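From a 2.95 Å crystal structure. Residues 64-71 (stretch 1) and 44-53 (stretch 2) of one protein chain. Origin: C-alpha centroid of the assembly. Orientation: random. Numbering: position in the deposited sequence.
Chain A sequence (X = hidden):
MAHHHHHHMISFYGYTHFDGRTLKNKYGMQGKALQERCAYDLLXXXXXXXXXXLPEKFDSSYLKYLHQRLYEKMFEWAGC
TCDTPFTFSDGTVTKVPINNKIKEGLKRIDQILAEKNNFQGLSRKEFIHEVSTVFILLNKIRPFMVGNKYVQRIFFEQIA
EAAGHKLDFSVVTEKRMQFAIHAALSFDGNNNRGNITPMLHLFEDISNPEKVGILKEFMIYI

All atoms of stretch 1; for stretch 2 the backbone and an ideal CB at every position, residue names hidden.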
# COMPACT_ATOMS: atom_id res chain seq x y z
N LYS A 64 -15.27 -22.89 13.00
CA LYS A 64 -14.63 -22.96 14.31
C LYS A 64 -13.25 -23.60 14.19
O LYS A 64 -12.33 -23.26 14.94
CB LYS A 64 -15.49 -23.75 15.29
CG LYS A 64 -16.86 -23.15 15.54
CD LYS A 64 -17.53 -23.80 16.75
CE LYS A 64 -19.02 -23.49 16.79
NZ LYS A 64 -19.71 -24.28 17.84
N TYR A 65 -13.11 -24.54 13.26
CA TYR A 65 -11.84 -25.20 13.01
C TYR A 65 -10.80 -24.21 12.52
O TYR A 65 -9.63 -24.26 12.92
CB TYR A 65 -12.01 -26.34 11.99
CG TYR A 65 -10.70 -26.93 11.52
CD1 TYR A 65 -10.01 -27.84 12.30
CD2 TYR A 65 -10.16 -26.57 10.29
CE1 TYR A 65 -8.81 -28.39 11.87
CE2 TYR A 65 -8.97 -27.11 9.85
CZ TYR A 65 -8.30 -28.02 10.65
OH TYR A 65 -7.11 -28.56 10.21
N LEU A 66 -11.22 -23.31 11.63
CA LEU A 66 -10.34 -22.26 11.13
C LEU A 66 -9.91 -21.34 12.26
O LEU A 66 -8.73 -20.99 12.38
CB LEU A 66 -11.03 -21.46 10.03
CG LEU A 66 -11.35 -22.20 8.73
CD1 LEU A 66 -12.07 -21.29 7.76
CD2 LEU A 66 -10.08 -22.76 8.11
N HIS A 67 -10.87 -20.96 13.10
CA HIS A 67 -10.59 -20.09 14.24
C HIS A 67 -9.69 -20.78 15.24
O HIS A 67 -8.88 -20.14 15.91
CB HIS A 67 -11.90 -19.66 14.91
CG HIS A 67 -11.74 -18.52 15.86
ND1 HIS A 67 -11.70 -18.70 17.23
CD2 HIS A 67 -11.61 -17.19 15.65
CE1 HIS A 67 -11.56 -17.52 17.82
NE2 HIS A 67 -11.50 -16.59 16.88
N GLN A 68 -9.83 -22.10 15.36
CA GLN A 68 -8.99 -22.88 16.26
C GLN A 68 -7.55 -22.90 15.78
O GLN A 68 -6.63 -22.56 16.53
CB GLN A 68 -9.50 -24.31 16.38
CG GLN A 68 -8.66 -25.18 17.30
CD GLN A 68 -8.85 -26.66 17.05
OE1 GLN A 68 -9.97 -27.12 16.82
NE2 GLN A 68 -7.76 -27.41 17.07
N ARG A 69 -7.35 -23.28 14.52
CA ARG A 69 -6.02 -23.42 13.95
C ARG A 69 -5.25 -22.10 13.98
O ARG A 69 -4.02 -22.08 14.11
CB ARG A 69 -6.10 -23.95 12.52
CG ARG A 69 -4.82 -24.59 12.02
CD ARG A 69 -4.40 -25.76 12.91
NE ARG A 69 -5.32 -26.89 12.81
CZ ARG A 69 -5.16 -28.04 13.46
NH1 ARG A 69 -4.12 -28.21 14.26
NH2 ARG A 69 -6.04 -29.02 13.31
N LEU A 70 -5.98 -20.99 13.87
CA LEU A 70 -5.36 -19.67 13.83
C LEU A 70 -4.92 -19.18 15.20
O LEU A 70 -3.88 -18.52 15.33
CB LEU A 70 -6.32 -18.65 13.20
CG LEU A 70 -6.54 -18.73 11.69
CD1 LEU A 70 -7.46 -17.61 11.23
CD2 LEU A 70 -5.22 -18.69 10.94
N TYR A 71 -5.70 -19.49 16.23
CA TYR A 71 -5.45 -18.91 17.55
C TYR A 71 -5.25 -19.93 18.68
O TYR A 71 -5.32 -19.57 19.85
CB TYR A 71 -6.61 -17.98 17.94
CG TYR A 71 -6.84 -16.83 16.97
CD1 TYR A 71 -6.09 -15.67 17.05
CD2 TYR A 71 -7.81 -16.91 15.98
CE1 TYR A 71 -6.29 -14.62 16.17
CE2 TYR A 71 -8.03 -15.87 15.10
CZ TYR A 71 -7.26 -14.73 15.20
OH TYR A 71 -7.47 -13.69 14.33
N UNK A 44 1.91 -18.14 10.66
CA UNK A 44 2.33 -19.54 10.62
C UNK A 44 1.12 -20.45 10.43
O UNK A 44 1.18 -21.43 9.69
CB UNK A 44 3.08 -19.91 11.90
N UNK A 45 0.04 -20.11 11.12
CA UNK A 45 -1.19 -20.89 11.05
C UNK A 45 -1.83 -20.84 9.67
O UNK A 45 -2.33 -21.85 9.17
CB UNK A 45 -2.19 -20.39 12.10
N UNK A 46 -1.79 -19.67 9.04
CA UNK A 46 -2.35 -19.50 7.70
C UNK A 46 -1.56 -20.31 6.67
O UNK A 46 -2.14 -20.85 5.73
CB UNK A 46 -2.36 -18.02 7.31
N UNK A 47 -0.25 -20.39 6.87
CA UNK A 47 0.61 -21.16 5.98
C UNK A 47 0.29 -22.64 6.05
O UNK A 47 0.24 -23.33 5.04
CB UNK A 47 2.08 -20.93 6.32
N UNK A 48 0.08 -23.13 7.27
CA UNK A 48 -0.24 -24.54 7.49
C UNK A 48 -1.63 -24.91 6.98
O UNK A 48 -1.86 -26.04 6.56
CB UNK A 48 -0.14 -24.87 8.98
N UNK A 49 -2.54 -23.95 7.02
CA UNK A 49 -3.91 -24.16 6.55
C UNK A 49 -3.96 -24.40 5.05
O UNK A 49 -4.83 -25.12 4.56
CB UNK A 49 -4.78 -22.96 6.91
N UNK A 50 -3.05 -23.77 4.31
CA UNK A 50 -3.01 -23.93 2.86
C UNK A 50 -2.43 -25.27 2.43
O UNK A 50 -2.76 -25.78 1.36
CB UNK A 50 -2.19 -22.80 2.24
N UNK A 51 -1.56 -25.84 3.26
CA UNK A 51 -0.96 -27.13 2.95
C UNK A 51 -1.99 -28.25 2.92
O UNK A 51 -1.92 -29.14 2.07
CB UNK A 51 0.13 -27.46 3.97
N UNK A 52 -2.95 -28.21 3.84
CA UNK A 52 -4.01 -29.21 3.89
C UNK A 52 -5.05 -28.92 2.80
O UNK A 52 -5.31 -27.76 2.48
CB UNK A 52 -4.67 -29.23 5.27
N UNK A 53 -5.65 -29.98 2.23
CA UNK A 53 -6.64 -29.84 1.17
C UNK A 53 -7.98 -29.27 1.65
O UNK A 53 -8.26 -29.29 2.85
CB UNK A 53 -6.87 -31.20 0.51

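Stretch 1 is helical, and stretch 2 is helical from 44 to 51. The two axes approach to 8.7 Å, and their N-to-C directions differ by 132°, so the helices run roughly against each other at a slant.

Position 44 has helical backbone angles, and its ideal CB finds nothing of stretch 1 within 5.5 Å. The visible atoms allow many side chains. The deposited residue is Gln44, whose OE1 is hydrogen-bonded elsewhere in the structure.

Position 45 is where the backbones come nearest, with its CA 5.2 Å from Leu70 CA. Its CB points toward stretch 1. The ideal CB already lies 3.2 Å from Arg69 O, which is tight, and 3.7 Å from Leu70 CD2. Atoms beyond CB would have little room on that side, so a small residue suits best: alanine, glycine or perhaps serine. It is Ala45. Its methyl packs against Leu70 CD2 and lets the helices come close.

Position 46 points its CB sideways. Leu70 CD2 is 4.7 Å from the ideal CB and offers an apolar surface. A flexible or branched apolar chain would suit, such as methionine, leucine or isoleucine. It is Met46, with chi1 m and chi2 and chi3 both t. Its CG lies 3.7 Å from Leu70 CD2.

Position 47 is out of reach of stretch 1, which gives no preference. It is Leu47.

Position 48 directs its CB toward stretch 1, yet nothing lies within 5.5 Å of it. Polar or small residues would both be possible. It is Asn48, which makes no contact across. Its OD1 instead takes a hydrogen bond within its own stretch from the side chain at 51.

Position 49 lies one helical turn after 45. Its CB points sideways, 5.4 Å from both Arg69 CG and Leu66 CD2. That leaves space for a medium-sized apolar chain among Tyr65, Leu66, Arg69 and Leu70; leucine, methionine or isoleucine could use it. It is Leu49, a knob in that hole. Leu49 CD1 lies 4.0 Å from both Leu66 CD2 and Leu70 CD2. Leu49 CD2 is 3.7 Å from Arg69 CG, meeting the aliphatic part of that side chain, and 4.2 Å from Tyr65 CE2.

Positions 50 and 51 are both out of reach, so stretch 1 sets no demand. They are Arg50, bonded elsewhere in the structure, and Lys51, whose NZ donates to Asn48 OD1 at 2.6 Å.

Position 52 has left the helix, with phi/psi of -77/146. Its CB points toward stretch 1, but no atom there is within 5.5 Å. A longer chain could reach the Tyr65 hydroxyl; glutamate or glutamine would provide an acceptor. It is Glu52, with chi1 p. Tyr65 OH lies 3.0 Å from both Glu52 OE1 and Glu52 OE2, within hydrogen-bonding reach of each. OE2 sits at the ring edge, near its plane.

Position 53 is out of reach, and its phi of -71° is compatible with proline among others. It is Pro53.

Stretch 2 (44-53) QAMLNLRKEP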
# COMPACT_ATOMS: atom_id res chain seq x y z
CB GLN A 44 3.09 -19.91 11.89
CG GLN A 44 3.51 -21.37 11.97
CD GLN A 44 4.61 -21.72 10.99
OE1 GLN A 44 5.29 -20.84 10.46
NE2 GLN A 44 4.80 -23.01 10.74
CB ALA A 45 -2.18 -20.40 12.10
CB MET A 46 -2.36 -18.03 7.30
CG MET A 46 -3.34 -17.17 8.09
SD MET A 46 -3.36 -15.46 7.53
CE MET A 46 -4.59 -14.76 8.62
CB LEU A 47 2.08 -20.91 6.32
CG LEU A 47 3.10 -21.62 5.42
CD1 LEU A 47 2.94 -21.17 3.97
CD2 LEU A 47 4.52 -21.38 5.90
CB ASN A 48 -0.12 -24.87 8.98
CG ASN A 48 1.30 -24.72 9.50
OD1 ASN A 48 2.26 -24.76 8.73
ND2 ASN A 48 1.43 -24.56 10.81
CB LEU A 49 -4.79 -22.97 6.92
CG LEU A 49 -5.35 -22.95 8.34
CD1 LEU A 49 -6.20 -21.71 8.57
CD2 LEU A 49 -6.16 -24.21 8.61
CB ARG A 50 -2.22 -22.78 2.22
CG ARG A 50 -2.88 -21.43 2.42
CD ARG A 50 -2.47 -20.44 1.34
NE ARG A 50 -3.05 -19.12 1.57
CZ ARG A 50 -2.69 -18.02 0.91
NH1 ARG A 50 -1.75 -18.08 -0.02
NH2 ARG A 50 -3.28 -16.86 1.19
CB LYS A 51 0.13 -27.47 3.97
CG LYS A 51 1.39 -26.62 3.84
CD LYS A 51 2.33 -26.82 5.02
CE LYS A 51 3.21 -25.60 5.24
NZ LYS A 51 3.71 -25.53 6.65
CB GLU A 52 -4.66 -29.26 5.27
CG GLU A 52 -5.28 -27.96 5.75
CD GLU A 52 -5.80 -28.07 7.17
OE1 GLU A 52 -5.10 -28.64 8.02
OE2 GLU A 52 -6.92 -27.57 7.43
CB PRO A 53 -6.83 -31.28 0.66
CG PRO A 53 -5.67 -32.05 1.22
CD PRO A 53 -5.33 -31.39 2.51
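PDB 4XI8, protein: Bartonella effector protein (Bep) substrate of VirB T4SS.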